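Local coordinates for protein chitooligosaccharide oxidase (Gibberella zeae, PDB 6Y0R) that oxidises the C1 hydroxyl of chitooligosaccharides to the lactone with a bound FAD, passing the electrons to molecular oxygen to give hydrogen peroxide, at residues 172-177 / 380-386; 238-242 / 300-304; 369-373 / 407-411. All blocks are in the same frame, centred on the assembly; numbering follows the deposited sequence.

Interaction 1 (172-177 / 380-386); sequences ARKHGL and GGTYSAV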
# COMPACT_ATOMS: atom_id res chain seq x y z
N ALA A 172 2.02 -9.85 7.91
CA ALA A 172 2.86 -9.95 6.70
C ALA A 172 3.97 -10.99 6.89
O ALA A 172 4.30 -11.70 5.93
CB ALA A 172 3.44 -8.58 6.39
N ARG A 173 4.62 -11.03 8.03
CA ARG A 173 5.82 -11.89 8.15
C ARG A 173 5.35 -13.34 8.16
O ARG A 173 6.16 -14.19 7.78
CB ARG A 173 6.66 -11.54 9.36
CG ARG A 173 7.27 -10.15 9.24
CD ARG A 173 8.25 -9.81 10.34
NE ARG A 173 9.51 -10.55 10.25
CZ ARG A 173 9.83 -11.61 10.96
NH1 ARG A 173 8.97 -12.14 11.81
NH2 ARG A 173 11.02 -12.14 10.80
N LYS A 174 4.10 -13.62 8.52
CA LYS A 174 3.63 -15.04 8.45
C LYS A 174 3.05 -15.38 7.08
O LYS A 174 3.28 -16.51 6.59
CB LYS A 174 2.59 -15.29 9.53
CG LYS A 174 2.09 -16.72 9.60
CD LYS A 174 3.15 -17.70 10.07
CE LYS A 174 2.64 -19.12 10.03
NZ LYS A 174 3.59 -20.02 10.70
N HIS A 175 2.30 -14.48 6.46
CA HIS A 175 1.47 -14.82 5.28
C HIS A 175 1.89 -14.03 4.03
O HIS A 175 1.41 -14.35 2.96
CB HIS A 175 -0.01 -14.64 5.58
CG HIS A 175 -0.53 -15.64 6.56
ND1 HIS A 175 -0.61 -17.00 6.26
CD2 HIS A 175 -0.95 -15.50 7.83
CE1 HIS A 175 -1.10 -17.63 7.34
NE2 HIS A 175 -1.29 -16.74 8.32
N GLY A 176 2.79 -13.07 4.17
CA GLY A 176 3.32 -12.30 3.04
C GLY A 176 2.59 -11.01 2.82
O GLY A 176 1.69 -10.66 3.61
N LEU A 177 2.90 -10.38 1.69
CA LEU A 177 2.13 -9.23 1.20
C LEU A 177 0.81 -9.73 0.67
O LEU A 177 0.66 -10.94 0.39
CB LEU A 177 2.90 -8.51 0.09
CG LEU A 177 4.30 -8.04 0.45
CD1 LEU A 177 5.10 -7.66 -0.81
CD2 LEU A 177 4.24 -6.92 1.45
N GLY A 380 11.54 -8.11 6.85
CA GLY A 380 12.37 -9.29 6.53
C GLY A 380 12.71 -10.15 7.74
O GLY A 380 11.95 -10.20 8.74
N GLY A 381 13.86 -10.81 7.63
CA GLY A 381 14.38 -11.74 8.63
C GLY A 381 14.25 -13.17 8.11
O GLY A 381 13.51 -13.42 7.15
N THR A 382 14.98 -14.05 8.76
CA THR A 382 15.09 -15.47 8.36
C THR A 382 13.72 -16.06 8.03
O THR A 382 13.60 -16.74 6.97
CB THR A 382 15.75 -16.25 9.49
OG1 THR A 382 17.00 -15.63 9.79
CG2 THR A 382 15.95 -17.70 9.09
N TYR A 383 12.72 -15.88 8.90
CA TYR A 383 11.42 -16.57 8.80
C TYR A 383 10.34 -15.74 8.10
O TYR A 383 9.23 -16.25 7.95
CB TYR A 383 10.96 -17.05 10.18
CG TYR A 383 11.94 -18.03 10.77
CD1 TYR A 383 12.10 -19.28 10.22
CD2 TYR A 383 12.73 -17.68 11.82
CE1 TYR A 383 13.03 -20.16 10.74
CE2 TYR A 383 13.65 -18.55 12.39
CZ TYR A 383 13.82 -19.80 11.81
OH TYR A 383 14.75 -20.68 12.34
N SER A 384 10.64 -14.54 7.60
CA SER A 384 9.60 -13.69 6.99
C SER A 384 9.11 -14.21 5.64
O SER A 384 9.90 -14.48 4.72
CB SER A 384 10.11 -12.29 6.83
OG SER A 384 9.16 -11.57 6.07
N ALA A 385 7.80 -14.28 5.46
CA ALA A 385 7.15 -14.60 4.18
C ALA A 385 7.34 -13.48 3.16
O ALA A 385 7.32 -13.78 1.93
CB ALA A 385 5.70 -14.86 4.43
N VAL A 386 7.50 -12.24 3.63
CA VAL A 386 7.69 -11.10 2.67
C VAL A 386 9.03 -11.30 1.96
O VAL A 386 9.12 -10.99 0.75
CB VAL A 386 7.57 -9.74 3.38
CG1 VAL A 386 7.93 -8.60 2.41
CG2 VAL A 386 6.16 -9.57 3.91
O HOH W 1 13.13 -14.20 11.30

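Interaction 2 (238-242 / 300-304); sequences IGLNW and FGGVQ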
# COMPACT_ATOMS: atom_id res chain seq x y z
N ILE A 238 4.74 -1.45 23.18
CA ILE A 238 5.84 -1.19 24.15
C ILE A 238 6.11 0.30 24.14
O ILE A 238 6.61 0.82 23.14
CB ILE A 238 7.11 -1.99 23.86
CG1 ILE A 238 6.83 -3.46 23.55
CG2 ILE A 238 8.04 -1.86 25.04
CD1 ILE A 238 8.04 -4.26 23.19
N GLY A 239 5.80 0.95 25.27
CA GLY A 239 6.08 2.37 25.48
C GLY A 239 7.53 2.52 25.83
O GLY A 239 8.05 1.69 26.57
N LEU A 240 8.17 3.52 25.25
CA LEU A 240 9.62 3.73 25.42
C LEU A 240 9.86 5.16 25.89
O LEU A 240 9.08 6.04 25.53
CB LEU A 240 10.37 3.46 24.12
CG LEU A 240 10.36 2.01 23.62
CD1 LEU A 240 11.01 1.90 22.25
CD2 LEU A 240 11.05 1.09 24.62
N ASN A 241 10.96 5.36 26.62
CA ASN A 241 11.43 6.68 27.07
C ASN A 241 12.88 6.80 26.61
O ASN A 241 13.80 6.70 27.43
CB ASN A 241 11.21 6.80 28.57
CG ASN A 241 11.58 8.16 29.11
OD1 ASN A 241 11.50 9.17 28.41
ND2 ASN A 241 12.02 8.18 30.36
N TRP A 242 13.07 6.99 25.32
CA TRP A 242 14.38 7.07 24.67
C TRP A 242 14.77 8.52 24.44
O TRP A 242 13.89 9.38 24.29
CB TRP A 242 14.38 6.27 23.37
CG TRP A 242 14.37 4.78 23.58
CD1 TRP A 242 14.53 4.08 24.74
CD2 TRP A 242 14.28 3.81 22.53
NE1 TRP A 242 14.46 2.73 24.50
CE2 TRP A 242 14.34 2.52 23.14
CE3 TRP A 242 14.16 3.88 21.14
CZ2 TRP A 242 14.25 1.35 22.40
CZ3 TRP A 242 14.09 2.71 20.41
CH2 TRP A 242 14.15 1.46 21.03
N PHE A 300 16.21 -3.74 26.00
CA PHE A 300 15.85 -2.33 26.23
C PHE A 300 16.06 -1.92 27.71
O PHE A 300 16.71 -0.88 27.95
CB PHE A 300 14.41 -2.09 25.81
CG PHE A 300 14.09 -2.21 24.34
CD1 PHE A 300 15.08 -2.16 23.35
CD2 PHE A 300 12.77 -2.30 23.96
CE1 PHE A 300 14.71 -2.23 22.01
CE2 PHE A 300 12.41 -2.39 22.63
CZ PHE A 300 13.38 -2.31 21.67
N GLY A 301 15.45 -2.65 28.63
CA GLY A 301 15.42 -2.29 30.05
C GLY A 301 14.30 -1.31 30.38
O GLY A 301 14.08 -0.31 29.61
N GLY A 302 13.65 -1.56 31.51
CA GLY A 302 12.67 -0.61 32.07
C GLY A 302 11.48 -0.36 31.15
O GLY A 302 10.93 0.75 31.22
N VAL A 303 11.06 -1.37 30.41
CA VAL A 303 9.83 -1.26 29.58
C VAL A 303 8.84 -2.33 30.05
O VAL A 303 9.29 -3.46 30.43
CB VAL A 303 10.18 -1.39 28.08
CG1 VAL A 303 11.21 -0.37 27.67
CG2 VAL A 303 10.64 -2.80 27.72
N GLN A 304 7.56 -2.05 29.86
CA GLN A 304 6.42 -2.99 30.04
C GLN A 304 5.74 -3.21 28.68
O GLN A 304 5.53 -2.23 27.93
CB GLN A 304 5.39 -2.43 31.03
CG GLN A 304 4.39 -3.46 31.58
CD GLN A 304 2.93 -3.04 31.70
OE1 GLN A 304 2.54 -1.86 31.68
NE2 GLN A 304 2.07 -4.04 31.84
O HOH W 2 7.27 0.52 28.91
O HOH W 3 4.25 -0.21 27.37
O HOH W 4 14.29 1.45 27.44

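Interaction 3 (369-373 / 407-411); sequences SHSWW and FYDSV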
# COMPACT_ATOMS: atom_id res chain seq x y z
N SER A 369 8.14 22.60 13.72
CA SER A 369 6.73 22.92 14.05
C SER A 369 5.79 21.90 13.40
O SER A 369 4.59 21.87 13.75
CB SER A 369 6.38 24.31 13.61
OG SER A 369 6.75 24.47 12.25
N HIS A 370 6.31 21.08 12.49
CA HIS A 370 5.47 20.15 11.69
C HIS A 370 4.99 18.98 12.55
O HIS A 370 5.80 18.54 13.37
CB HIS A 370 6.26 19.64 10.51
CG HIS A 370 6.41 20.66 9.44
ND1 HIS A 370 6.93 21.92 9.69
CD2 HIS A 370 6.17 20.61 8.12
CE1 HIS A 370 6.99 22.60 8.57
NE2 HIS A 370 6.55 21.82 7.59
N SER A 371 3.77 18.49 12.33
CA SER A 371 3.25 17.26 12.98
C SER A 371 3.68 16.07 12.11
O SER A 371 2.92 15.64 11.22
CB SER A 371 1.79 17.29 13.29
OG SER A 371 1.05 17.74 12.19
N TRP A 372 4.94 15.74 12.20
CA TRP A 372 5.53 14.64 11.40
C TRP A 372 5.49 13.34 12.22
O TRP A 372 5.41 13.38 13.43
CB TRP A 372 6.94 14.99 10.95
CG TRP A 372 7.91 15.14 12.07
CD1 TRP A 372 8.24 16.30 12.71
CD2 TRP A 372 8.68 14.10 12.70
NE1 TRP A 372 9.13 16.04 13.73
CE2 TRP A 372 9.42 14.70 13.74
CE3 TRP A 372 8.77 12.72 12.54
CZ2 TRP A 372 10.27 13.97 14.57
CZ3 TRP A 372 9.62 12.01 13.35
CH2 TRP A 372 10.34 12.61 14.37
N TRP A 373 5.51 12.20 11.54
CA TRP A 373 5.73 10.91 12.26
C TRP A 373 6.34 9.94 11.27
O TRP A 373 6.33 10.19 10.05
CB TRP A 373 4.46 10.31 12.87
CG TRP A 373 3.31 10.13 11.94
CD1 TRP A 373 2.29 11.00 11.76
CD2 TRP A 373 3.03 9.00 11.09
NE1 TRP A 373 1.39 10.50 10.86
CE2 TRP A 373 1.83 9.28 10.41
CE3 TRP A 373 3.72 7.84 10.75
CZ2 TRP A 373 1.25 8.40 9.50
CZ3 TRP A 373 3.17 6.98 9.81
CH2 TRP A 373 1.96 7.28 9.18
N PHE A 407 7.36 7.76 6.10
CA PHE A 407 7.56 9.12 6.65
C PHE A 407 6.34 9.96 6.27
O PHE A 407 5.94 9.91 5.12
CB PHE A 407 8.82 9.78 6.10
CG PHE A 407 10.07 8.94 6.13
CD1 PHE A 407 10.81 8.83 7.30
CD2 PHE A 407 10.45 8.19 5.03
CE1 PHE A 407 11.97 8.07 7.35
CE2 PHE A 407 11.63 7.44 5.07
CZ PHE A 407 12.35 7.35 6.24
N TYR A 408 5.76 10.67 7.23
CA TYR A 408 4.44 11.33 7.04
C TYR A 408 4.46 12.71 7.70
O TYR A 408 5.01 12.85 8.80
CB TYR A 408 3.36 10.44 7.62
CG TYR A 408 1.96 10.57 7.09
CD1 TYR A 408 1.10 11.51 7.62
CD2 TYR A 408 1.46 9.64 6.20
CE1 TYR A 408 -0.24 11.58 7.24
CE2 TYR A 408 0.14 9.71 5.78
CZ TYR A 408 -0.72 10.66 6.31
OH TYR A 408 -2.02 10.68 5.90
N ASP A 409 3.88 13.69 7.00
CA ASP A 409 3.72 15.07 7.55
C ASP A 409 2.35 15.56 7.13
O ASP A 409 2.07 15.57 5.94
CB ASP A 409 4.84 15.95 7.05
CG ASP A 409 4.80 17.36 7.64
OD1 ASP A 409 4.28 17.51 8.76
OD2 ASP A 409 5.39 18.21 7.02
N SER A 410 1.55 16.00 8.10
CA SER A 410 0.12 16.34 7.93
C SER A 410 -0.12 17.77 8.41
O SER A 410 0.51 18.19 9.37
CB SER A 410 -0.70 15.38 8.76
OG SER A 410 -2.05 15.63 8.55
N VAL A 411 -1.03 18.47 7.74
CA VAL A 411 -1.54 19.81 8.16
C VAL A 411 -3.06 19.75 8.17
O VAL A 411 -3.66 18.76 7.71
CB VAL A 411 -1.00 20.92 7.24
CG1 VAL A 411 0.51 20.98 7.24
CG2 VAL A 411 -1.52 20.78 5.82
O HOH W 5 2.92 19.49 9.58

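Interaction 1 (172-177 / 380-386)
Three direct hydrogen bonds, all involving Arg173, tie the short helix 172-175 to the loop 380-386. The guanidinium grips one carbonyl with two nitrogens: Arg173 NE lies 2.9 Å and Arg173 NH2 3.0 Å from Gly380 O, which sits at the edge of the group near its plane, while Ser384 CA lies over one face. The backbone supplies the third bond, Ala385 N donating to Arg173 O at 2.8 Å and 166°. A water extends this polar network, accepting from Arg173 NH2 and from Tyr383 N, both at 3.0 Å. Within the loop, a type I turn from Gly381 to Ser384 bends the chain around the arginine end; at Gly381 a CB would point toward the helix and collide with Arg173 NH2, and the backbone angles there also call for glycine.

Ala385 CB makes van der Waals contact with the backbone of the helix end, 3.4 Å from Gly176 N, where the chain leaves the helix with positive phi. The apolar side-chain contacts belong to Val386, whose CG2 touches both Ala172 CB (3.8 Å) and Leu177 CD2 (4.1 Å).

In this oxygen-dependent FAD-linked oxidoreductase, the contact joins the PCMH-type FAD-binding region to the loop connecting strands 371-378 and 403-411 of the seven-stranded sheet, with the Leu177 side chain about 7 Å from the FAD. Arg173 NH1 also bonds Pro262 O and Ile265 O, and Lys174 forms a salt bridge with Glu264, so helix 172-175 is held both by this loop and by the link after helix 247-260 and the start of strand 265-272.

Interaction 2 (238-242 / 300-304)
Apolar side chains interlock at one edge of the seven-stranded antiparallel sheet, where the end of strand 233-239 meets the turn from helix 286-300, which the chain leaves at Gly301 with positive phi, into strand 305-310. Val303 is the central bump: its CB points at 238-242, with Val303 CG1 3.4 Å from Leu240 CD2 and Val303 CB 3.7 Å from Ile238 CG2, so the valine fills the hollow between these two side chains. Beside it, Leu240 CD2 lies 3.9 Å from Phe300 CD2. Trp242 closes the far side in a T-shaped stack, its edge directed at the face of Phe300, with six-membered-ring and phenyl centroids 5.1 Å apart and planes at 86°.

No direct hydrogen bond crosses between the segments; instead, where strands 233-239 and 305-310 part, one water links Gly239 O to Gln304 N and another Gly239 N to Gln304 O. A third joins the indole to the backbone, accepting from Trp242 NE1 at 3.2 Å and donating to Gly301 O at 2.8 Å.

Interaction 3 (369-373 / 407-411)
Strand 403-411 enters this antiparallel pairing at Phe407, whose CA lies 3.8 Å from Trp373 O. Tyr408 follows and forms the hydrogen-bonded pair with Trp373: Trp373 N donates to Tyr408 O and Tyr408 N to Trp373 O, each at 2.9 Å. Their side chains share one face of the sheet. There Tyr408 CB sits over the indole in a CH-pi contact, 3.5 Å from the centroid of the six-membered ring of Trp373, while the two rings run nearly parallel but slid apart, with little overlap. On this same face the Tyr408 side chain comes within about 6 Å of the FAD, and its hydroxyl is hydrogen-bonded to Asp337.

Asp409 makes the non-hydrogen-bonded pair with Trp372, CA to CA 4.3 Å, and turns to the opposite face. Its OD2 is hydrogen-bonded to Tyr417 OH, and Asp409 OD1 accepts a hydrogen bond at 2.5 Å from a water that also donates to Ser410 O at 2.7 Å and accepts from Ser371 N at 3.0 Å. Ser410 N makes a weak 3.4 Å hydrogen bond to Ser371 O; Ser371 is the centre of an inverse gamma turn.

Strand 403-411 is flanked in the sheet by 371-378 and by the outermost strand 338-346, to which Phe407, Asp409 and Val411 make backbone hydrogen bonds. Helix 420-433 packs against the face bearing Trp372, through Leu424 and Leu428.

How the interactions relate
Interactions 2 and 3 both reach the seven-stranded antiparallel sheet, but in different parts: 238-242 and 300-304 meet where strands 233-239 and 305-310 form one margin, whereas 369-373 and 407-411 pair strands toward the other. Their centres are 24 Å apart, with nearest atoms about 11 Å. The centre of interaction 1 lies 26 Å and 29 Å from theirs, and it touches neither. Along the chain, interaction 2 falls between the segments of interaction 1 and closes before interaction 3 opens; interactions 1 and 3 cross, because 380-386 belongs to the connection between the strands paired in interaction 3. Interactions 1 and 3 each include a side chain close to the FAD (Leu177, Tyr408), whereas interaction 2 lies at the surface.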